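Local coordinates for polysaccharide deacetylase (Streptococcus pyogenes, PDB 6DQ3), which removes N-acetyl groups from the linkage unit that joins streptococcal rhamnopolysaccharides to the cell wall, as a zinc-containing member of the carbohydrate esterase 4 family, at residues A[34-37]-A[38-42]; A[79-82]-A[83-87]. One frame throughout, in Å; residues are numbered along the deposited sequence.

Contact 1 (A[34-37]-A[38-42]); sequences PDLF and DQQLQ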
ATOM      1  N   PRO A  34       5.772  13.498 -10.164  1.00 34.20           N
ATOM      2  CA  PRO A  34       6.955  12.631 -10.029  1.00 32.94           C
ATOM      3  C   PRO A  34       8.140  13.333  -9.383  1.00 33.69           C
ATOM      4  O   PRO A  34       8.816  12.735  -8.538  1.00 32.90           O
ATOM      5  CB  PRO A  34       7.251  12.217 -11.481  1.00 38.44           C
ATOM      6  CG  PRO A  34       5.918  12.322 -12.184  1.00 34.46           C
ATOM      7  CD  PRO A  34       5.213  13.486 -11.530  1.00 37.27           C
ATOM      8  N   ASP A  35       8.426  14.580  -9.767  1.00 33.85           N
ATOM      9  CA  ASP A  35       9.557  15.284  -9.169  1.00 39.06           C
ATOM     10  C   ASP A  35       9.417  15.360  -7.651  1.00 36.80           C
ATOM     11  O   ASP A  35      10.400  15.184  -6.923  1.00 34.51           O
ATOM     12  CB  ASP A  35       9.686  16.685  -9.764  1.00 40.07           C
ATOM     13  CG  ASP A  35      10.137  16.665 -11.217  1.00 51.93           C
ATOM     14  OD1 ASP A  35      10.877  15.737 -11.606  1.00 53.56           O
ATOM     15  OD2 ASP A  35       9.746  17.582 -11.971  1.00 58.48           O
ATOM     16  N   LEU A  36       8.202  15.613  -7.154  1.00 32.24           N
ATOM     17  CA  LEU A  36       7.990  15.688  -5.712  1.00 32.93           C
ATOM     18  C   LEU A  36       8.178  14.325  -5.056  1.00 36.02           C
ATOM     19  O   LEU A  36       8.760  14.229  -3.969  1.00 34.18           O
ATOM     20  CB  LEU A  36       6.598  16.244  -5.412  1.00 38.58           C
ATOM     21  CG  LEU A  36       6.171  16.256  -3.942  1.00 35.11           C
ATOM     22  CD1 LEU A  36       7.126  17.115  -3.123  1.00 38.24           C
ATOM     23  CD2 LEU A  36       4.742  16.751  -3.785  1.00 37.29           C
ATOM     24  N   PHE A  37       7.677  13.261  -5.688  1.00 30.47           N
ATOM     25  CA  PHE A  37       7.910  11.920  -5.166  1.00 29.32           C
ATOM     26  C   PHE A  37       9.407  11.647  -5.054  1.00 31.89           C
ATOM     27  O   PHE A  37       9.886  11.160  -4.023  1.00 27.49           O
ATOM     28  CB  PHE A  37       7.218  10.893  -6.062  1.00 30.79           C
ATOM     29  CG  PHE A  37       7.356   9.478  -5.587  1.00 28.03           C
ATOM     30  CD1 PHE A  37       6.952   9.112  -4.313  1.00 29.35           C
ATOM     31  CD2 PHE A  37       7.896   8.511  -6.415  1.00 29.31           C
ATOM     32  CE1 PHE A  37       7.080   7.809  -3.883  1.00 29.98           C
ATOM     33  CE2 PHE A  37       8.027   7.210  -5.992  1.00 29.49           C
ATOM     34  CZ  PHE A  37       7.615   6.857  -4.721  1.00 27.97           C
ATOM     35  N   ASP A  38      10.167  11.989  -6.100  1.00 29.88           N
ATOM     36  CA  ASP A  38      11.618  11.861  -6.045  1.00 30.64           C
ATOM     37  C   ASP A  38      12.179  12.588  -4.828  1.00 30.88           C
ATOM     38  O   ASP A  38      12.981  12.029  -4.072  1.00 30.80           O
ATOM     39  CB  ASP A  38      12.232  12.398  -7.345  1.00 33.93           C
ATOM     40  CG  ASP A  38      13.723  12.145  -7.441  1.00 34.49           C
ATOM     41  OD1 ASP A  38      14.476  12.748  -6.649  1.00 36.42           O
ATOM     42  OD2 ASP A  38      14.139  11.338  -8.303  1.00 36.06           O
ATOM     43  N   GLN A  39      11.729  13.826  -4.600  1.00 30.62           N
ATOM     44  CA  GLN A  39      12.262  14.623  -3.499  1.00 32.52           C
ATOM     45  C   GLN A  39      11.837  14.074  -2.140  1.00 32.18           C
ATOM     46  O   GLN A  39      12.590  14.192  -1.166  1.00 30.80           O
ATOM     47  CB  GLN A  39      11.819  16.079  -3.643  1.00 35.87           C
ATOM     48  CG  GLN A  39      12.470  16.804  -4.809  1.00 40.99           C
ATOM     49  CD  GLN A  39      11.740  18.076  -5.204  1.00 49.66           C
ATOM     50  OE1 GLN A  39      10.923  18.602  -4.450  1.00 50.23           O
ATOM     51  NE2 GLN A  39      12.035  18.576  -6.400  1.00 54.76           N
ATOM     52  N   GLN A  40      10.645  13.485  -2.050  1.00 32.99           N
ATOM     53  CA  GLN A  40      10.229  12.853  -0.802  1.00 30.29           C
ATOM     54  C   GLN A  40      11.106  11.649  -0.483  1.00 31.02           C
ATOM     55  O   GLN A  40      11.576  11.495   0.650  1.00 31.27           O
ATOM     56  CB  GLN A  40       8.762  12.440  -0.889  1.00 32.13           C
ATOM     57  CG  GLN A  40       7.788  13.603  -0.905  1.00 33.39           C
ATOM     58  CD  GLN A  40       6.385  13.169  -1.279  1.00 31.29           C
ATOM     59  OE1 GLN A  40       6.175  12.049  -1.747  1.00 29.28           O
ATOM     60  NE2 GLN A  40       5.419  14.052  -1.074  1.00 33.30           N
ATOM     61  N   LEU A  41      11.347  10.787  -1.471  1.00 30.48           N
ATOM     62  CA  LEU A  41      12.188   9.623  -1.223  1.00 29.98           C
ATOM     63  C   LEU A  41      13.619  10.035  -0.906  1.00 33.29           C
ATOM     64  O   LEU A  41      14.257   9.452  -0.022  1.00 32.08           O
ATOM     65  CB  LEU A  41      12.173   8.684  -2.423  1.00 30.35           C
ATOM     66  CG  LEU A  41      10.937   7.828  -2.660  1.00 28.40           C
ATOM     67  CD1 LEU A  41      11.212   6.900  -3.836  1.00 31.63           C
ATOM     68  CD2 LEU A  41      10.565   7.039  -1.424  1.00 34.16           C
ATOM     69  N   GLN A  42      14.154  11.018  -1.638  1.00 30.09           N
ATOM     70  CA  GLN A  42      15.491  11.511  -1.345  1.00 33.44           C
ATOM     71  C   GLN A  42      15.615  11.922   0.117  1.00 34.27           C
ATOM     72  O   GLN A  42      16.596  11.586   0.788  1.00 35.71           O
ATOM     73  CB  GLN A  42      15.824  12.688  -2.260  1.00 33.84           C
ATOM     74  CG  GLN A  42      17.193  13.295  -2.019  1.00 42.77           C
ATOM     75  CD  GLN A  42      17.408  14.568  -2.819  1.00 52.51           C
ATOM     76  OE1 GLN A  42      16.457  15.162  -3.325  1.00 55.24           O
ATOM     77  NE2 GLN A  42      18.660  14.992  -2.939  1.00 58.53           N
TER
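The ring of F37 takes L41 over one face and the amide of Q40 at its edge. CG of L41 stands 4.0 Å above the ring plane, displaced toward the rim, and its CD1 makes an off-centre CH-pi contact, 4.2 Å from the centroid of the F37 ring. Near the ring plane lies Q40 OE1, 4.0 Å from F37 CD1, with the amide turned almost perpendicular to the ring (83°). Face and edge each suit their neighbour: a branched aliphatic chain can rest its C-H groups against the aromatic face, and a carbonyl oxygen is compatible with the slightly positive ring edge, though at this distance the effect is weak. Q40 OE1 is also hydrogen-bonded to the hydroxyl of Y14; with a weak bond from NE2 to M219 O, this should settle which way round the amide sits. The Q40 chain, extended beyond CG, carries NE2 alongside L36, 3.7 Å from L36 CG.

Beneath the side chains runs ordinary alpha-helical bonding from i+4 to i, seen in D38 N to P34 O (2.9 Å) and L41 N to F37 O (3.0 Å). P34 suits the first turn, where its missing N-H costs no helix bond. The carboxylate of D38 leads off to K93, in a salt bridge, and to Y94 OH. This is the opening of helix 34-46, whose F37 and L41 pack on helix 81-93 while L36, Q39 and Q40 meet helix 221-228.

Contact 2 (A[79-82]-A[83-87]); sequences SMID and FYNVA
With chi1 at -172°, I81 directs CG1 away from its own backbone N and along the helix surface to N85, whose CG instead stands opposite its carbonyl carbon (chi1 -71°). The two side chains slant across each other, I81 CG1 lying 3.5 Å from N85 ND2, an aliphatic cover over an amide at the more exposed side of the turn. I81 CD1 also reaches toward Y84 CB, 4.3 Å away. D82 takes the rarer setting, with CG between the backbone N and carbonyl carbon, and its OD2 is hydrogen-bonded to I17 N and to H18 ND1. A carboxylate suits this place: H18 is a zinc ligand, and D82 is thus a second-shell residue, placed to orient the imidazole and perhaps to make it more electron-rich.

The backbone starts tightly and then widens. F83 N bonds to M80 O at 2.9 Å from above the carbonyl plane, an i+3 to i bond, and N85 N to I81 O follows in the alpha pattern. D82 O next accepts two N-H groups, V86 N at 2.8 Å and A87 N at 3.1 Å; the second, in the carbonyl plane, closes a pi-type turn.

After the lead-in of S79 and M80, the residues form the start of helix 81-93, the crossover of the beta-alpha-beta unit between strands 71-77 and 98-102. F83 meets F76 of the first strand edge-to-face and also touches N100 of the second; I81 and Y84 lie on helix 117-124, and V86 and A87 on helix 34-46.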
ATOM      1  N   SER A  79      -3.232  -0.645  -8.041  1.00 22.97           N
ATOM      2  CA  SER A  79      -2.378  -1.293  -9.033  1.00 24.85           C
ATOM      3  C   SER A  79      -2.476  -0.607 -10.395  1.00 27.20           C
ATOM      4  O   SER A  79      -2.751  -1.231 -11.422  1.00 25.80           O
ATOM      5  CB  SER A  79      -2.712  -2.784  -9.139  1.00 24.20           C
ATOM      6  OG  SER A  79      -4.113  -2.999  -9.181  1.00 31.37           O
ATOM      7  N   MET A  80      -2.231   0.700 -10.389  1.00 26.83           N
ATOM      8  CA  MET A  80      -2.287   1.504 -11.598  1.00 25.77           C
ATOM      9  C   MET A  80      -0.953   1.454 -12.332  1.00 27.73           C
ATOM     10  O   MET A  80       0.108   1.274 -11.727  1.00 32.22           O
ATOM     11  CB  MET A  80      -2.662   2.944 -11.243  1.00 26.91           C
ATOM     12  CG  MET A  80      -4.068   3.062 -10.657  1.00 29.98           C
ATOM     13  SD  MET A  80      -4.539   4.722 -10.146  1.00 33.36           S
ATOM     14  CE  MET A  80      -3.362   5.015  -8.834  1.00 31.38           C
ATOM     15  N   ILE A  81      -1.019   1.609 -13.658  1.00 27.31           N
ATOM     16  CA  ILE A  81       0.159   1.381 -14.487  1.00 25.11           C
ATOM     17  C   ILE A  81       1.241   2.422 -14.196  1.00 25.64           C
ATOM     18  O   ILE A  81       2.436   2.154 -14.386  1.00 29.01           O
ATOM     19  CB  ILE A  81      -0.250   1.352 -15.974  1.00 29.19           C
ATOM     20  CG1 ILE A  81       0.933   0.928 -16.847  1.00 29.78           C
ATOM     21  CG2 ILE A  81      -0.804   2.704 -16.417  1.00 29.69           C
ATOM     22  CD1 ILE A  81       1.425  -0.479 -16.557  1.00 30.12           C
ATOM     23  N   ASP A  82       0.860   3.607 -13.706  1.00 28.26           N
ATOM     24  CA  ASP A  82       1.872   4.600 -13.362  1.00 28.03           C
ATOM     25  C   ASP A  82       2.776   4.122 -12.227  1.00 32.45           C
ATOM     26  O   ASP A  82       3.875   4.661 -12.065  1.00 27.55           O
ATOM     27  CB  ASP A  82       1.232   5.957 -13.009  1.00 29.85           C
ATOM     28  CG  ASP A  82       0.329   5.905 -11.777  1.00 35.49           C
ATOM     29  OD1 ASP A  82       0.108   4.816 -11.210  1.00 29.87           O
ATOM     30  OD2 ASP A  82      -0.164   6.978 -11.368  1.00 32.73           O
ATOM     31  N   PHE A  83       2.357   3.125 -11.439  1.00 27.97           N
ATOM     32  CA  PHE A  83       3.266   2.573 -10.438  1.00 29.49           C
ATOM     33  C   PHE A  83       4.466   1.911 -11.106  1.00 29.21           C
ATOM     34  O   PHE A  83       5.602   2.037 -10.633  1.00 30.12           O
ATOM     35  CB  PHE A  83       2.540   1.577  -9.524  1.00 26.93           C
ATOM     36  CG  PHE A  83       3.430   0.991  -8.463  1.00 27.87           C
ATOM     37  CD1 PHE A  83       3.698   1.690  -7.296  1.00 29.84           C
ATOM     38  CD2 PHE A  83       4.029  -0.248  -8.647  1.00 27.09           C
ATOM     39  CE1 PHE A  83       4.534   1.156  -6.326  1.00 30.71           C
ATOM     40  CE2 PHE A  83       4.860  -0.783  -7.682  1.00 30.62           C
ATOM     41  CZ  PHE A  83       5.116  -0.081  -6.525  1.00 30.92           C
ATOM     42  N   TYR A  84       4.240   1.220 -12.224  1.00 30.61           N
ATOM     43  CA  TYR A  84       5.339   0.613 -12.969  1.00 31.04           C
ATOM     44  C   TYR A  84       6.085   1.630 -13.825  1.00 32.69           C
ATOM     45  O   TYR A  84       7.319   1.585 -13.910  1.00 29.00           O
ATOM     46  CB  TYR A  84       4.799  -0.511 -13.849  1.00 32.40           C
ATOM     47  CG  TYR A  84       5.825  -1.187 -14.720  1.00 32.84           C
ATOM     48  CD1 TYR A  84       6.746  -2.071 -14.180  1.00 31.41           C
ATOM     49  CD2 TYR A  84       5.848  -0.973 -16.093  1.00 31.13           C
ATOM     50  CE1 TYR A  84       7.677  -2.704 -14.974  1.00 34.12           C
ATOM     51  CE2 TYR A  84       6.772  -1.607 -16.897  1.00 33.13           C
ATOM     52  CZ  TYR A  84       7.685  -2.471 -16.331  1.00 39.11           C
ATOM     53  OH  TYR A  84       8.612  -3.107 -17.123  1.00 39.46           O
ATOM     54  N   ASN A  85       5.361   2.542 -14.481  1.00 34.56           N
ATOM     55  CA  ASN A  85       6.014   3.453 -15.414  1.00 35.50           C
ATOM     56  C   ASN A  85       6.737   4.593 -14.709  1.00 34.71           C
ATOM     57  O   ASN A  85       7.759   5.074 -15.206  1.00 31.93           O
ATOM     58  CB  ASN A  85       5.003   4.064 -16.391  1.00 36.52           C
ATOM     59  CG  ASN A  85       4.478   3.069 -17.406  1.00 35.44           C
ATOM     60  OD1 ASN A  85       5.152   2.103 -17.764  1.00 37.05           O
ATOM     61  ND2 ASN A  85       3.268   3.317 -17.891  1.00 37.57           N
ATOM     62  N   VAL A  86       6.221   5.051 -13.572  1.00 32.42           N
ATOM     63  CA  VAL A  86       6.726   6.267 -12.948  1.00 33.38           C
ATOM     64  C   VAL A  86       7.312   5.975 -11.570  1.00 33.99           C
ATOM     65  O   VAL A  86       8.490   6.250 -11.322  1.00 34.34           O
ATOM     66  CB  VAL A  86       5.610   7.329 -12.868  1.00 30.18           C
ATOM     67  CG1 VAL A  86       6.146   8.642 -12.329  1.00 36.08           C
ATOM     68  CG2 VAL A  86       4.965   7.531 -14.240  1.00 32.01           C
ATOM     69  N   ALA A  87       6.510   5.405 -10.670  1.00 30.60           N
ATOM     70  CA  ALA A  87       6.965   5.250  -9.290  1.00 33.37           C
ATOM     71  C   ALA A  87       8.124   4.262  -9.183  1.00 31.20           C
ATOM     72  O   ALA A  87       9.095   4.513  -8.460  1.00 28.38           O
ATOM     73  CB  ALA A  87       5.800   4.812  -8.400  1.00 28.41           C
TER

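In the fold
Contacts 1 and 2 are the opening turns of two helices, 34-46 and 81-93, that pack against each other, their centres about 15 Å apart. P34 CG of contact 1 rests 3.7 Å from V86 CG1 of contact 2, and F37 CE2 lies 3.8 Å from A87 O. The loop residue I17 touches F37 and V86 and bonds to D82, beside H18, which with E24 belongs to one zinc site. Contact 2 follows directly on D78, which with H133 and H137 binds another zinc. It comes closer to a zinc ion, about 7 Å from the D82 side chain against about 10 Å from that of P34; the M80 side chain is about 5 Å from the bound acetate.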